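Side-chain contact in host Factor for Q beta (Staphylococcus aureus, PDB 1KQ1), which forms a hexameric ring with the Sm fold, binds RNA and acts as a pleiotropic regulator of translation: residues C[11-14]-C[15-18]. Numbering follows the deposited sequence.
Sequences ALEN and FKAN
Phe15 lies back along the last turns of helix 7-17, one face of its ring set over the backbone carbonyl of Ala11. Ala11 O sits 3.3 Å from Phe15 CG, displaced toward the rim of the ring, and the same oxygen accepts a hydrogen bond from Phe15 N at 2.9 Å. Phe15 CG stands anti to its own carbonyl carbon (chi1 -66°), which swings the ring back toward the preceding turn. There the CD2 methyl of Leu12 reaches Phe15 CD2 at 3.9 Å, the two side chains meeting at a slant, while Ala11 CB approaches the far end of the ring at CZ. Leu12 and Phe15 both lie against the sheet, touching Tyr63 of strand 60-65 and Ile36 of strand 31-39. Ala11 packs on Leu54 of a second subunit.

Further round the helix the contact turns polar. Asn14 meets the following residues mainly through its backbone: Asn14 O accepts a hydrogen bond from Asn18 N at 2.9 Å (N-H...O 158°), with Asn18 CB 3.3 Å from that oxygen. Glu13 and Lys16 have opposite charges, yet OE2 of Glu13 stays 4.5 Å from NZ of Lys16, too far apart for a salt bridge; the same carboxylate oxygen is hydrogen-bonded to Tyr39 OH. The chemistry is that of an amphipathic helix: successive i to i+4 backbone bonds hold its C-terminal turns, the apolar side joins the N-terminal helix to the Sm-type sheet, and any Glu13–Lys16 attraction would be a modest electrostatic supplement.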
loop_
_atom_site.group_PDB
_atom_site.type_symbol
_atom_site.label_atom_id
_atom_site.label_comp_id
_atom_site.label_asym_id
_atom_site.label_seq_id
_atom_site.Cartn_x
_atom_site.Cartn_y
_atom_site.Cartn_z
ATOM N N ALA C 11 4.891 1.253 -23.588
ATOM C CA ALA C 11 4.309 -0.085 -23.551
ATOM C C ALA C 11 2.798 -0.030 -23.563
ATOM O O ALA C 11 2.149 -0.738 -24.339
ATOM C CB ALA C 11 4.794 -0.847 -22.319
ATOM N N LEU C 12 2.195 0.820 -22.733
ATOM C CA LEU C 12 0.748 0.878 -22.675
ATOM C C LEU C 12 0.104 1.347 -23.934
ATOM O O LEU C 12 -0.965 0.874 -24.320
ATOM C CB LEU C 12 0.248 1.755 -21.497
ATOM C CG LEU C 12 0.757 1.266 -20.137
ATOM C CD1 LEU C 12 0.305 2.202 -19.033
ATOM C CD2 LEU C 12 0.267 -0.157 -19.866
ATOM N N GLU C 13 0.763 2.290 -24.606
ATOM C CA GLU C 13 0.239 2.817 -25.875
ATOM C C GLU C 13 0.272 1.746 -26.996
ATOM O O GLU C 13 -0.644 1.670 -27.821
ATOM C CB GLU C 13 1.058 4.069 -26.253
ATOM C CG GLU C 13 0.500 4.806 -27.448
ATOM C CD GLU C 13 -0.912 5.334 -27.267
ATOM O OE1 GLU C 13 -1.563 5.592 -28.303
ATOM O OE2 GLU C 13 -1.378 5.520 -26.120
ATOM N N ASN C 14 1.309 0.932 -26.983
ATOM C CA ASN C 14 1.404 -0.171 -27.944
ATOM C C ASN C 14 0.349 -1.226 -27.607
ATOM O O ASN C 14 -0.301 -1.748 -28.509
ATOM C CB ASN C 14 2.767 -0.805 -27.887
ATOM C CG ASN C 14 3.784 -0.073 -28.751
ATOM O OD1 ASN C 14 3.482 0.316 -29.883
ATOM N ND2 ASN C 14 4.994 0.097 -28.232
ATOM N N PHE C 15 0.171 -1.546 -26.316
ATOM C CA PHE C 15 -0.848 -2.525 -25.952
ATOM C C PHE C 15 -2.200 -2.060 -26.433
ATOM O O PHE C 15 -2.988 -2.857 -26.933
ATOM C CB PHE C 15 -0.962 -2.717 -24.403
ATOM C CG PHE C 15 0.235 -3.329 -23.745
ATOM C CD1 PHE C 15 1.139 -4.114 -24.454
ATOM C CD2 PHE C 15 0.453 -3.119 -22.381
ATOM C CE1 PHE C 15 2.248 -4.674 -23.815
ATOM C CE2 PHE C 15 1.549 -3.666 -21.738
ATOM C CZ PHE C 15 2.453 -4.447 -22.440
ATOM N N LYS C 16 -2.499 -0.771 -26.220
ATOM C CA LYS C 16 -3.750 -0.186 -26.606
ATOM C C LYS C 16 -3.920 -0.222 -28.124
ATOM O O LYS C 16 -4.952 -0.663 -28.647
ATOM C CB LYS C 16 -3.810 1.273 -26.128
ATOM C CG LYS C 16 -5.083 1.992 -26.416
ATOM C CD LYS C 16 -5.032 3.431 -25.921
ATOM C CE LYS C 16 -6.143 4.274 -26.481
ATOM N NZ LYS C 16 -5.830 5.736 -26.269
ATOM N N ALA C 17 -2.900 0.260 -28.819
ATOM C CA ALA C 17 -3.052 0.357 -30.268
ATOM C C ALA C 17 -3.184 -0.970 -30.942
ATOM O O ALA C 17 -3.937 -1.088 -31.922
ATOM C CB ALA C 17 -1.888 1.105 -30.863
ATOM N N ASN C 18 -2.460 -1.959 -30.431
ATOM C CA ASN C 18 -2.468 -3.284 -31.025
ATOM C C ASN C 18 -3.544 -4.212 -30.445
ATOM O O ASN C 18 -3.677 -5.375 -30.862
ATOM C CB ASN C 18 -1.106 -3.923 -30.859
ATOM C CG ASN C 18 -0.019 -3.183 -31.614
ATOM O OD1 ASN C 18 1.104 -3.052 -31.135
ATOM N ND2 ASN C 18 -0.350 -2.712 -32.805
#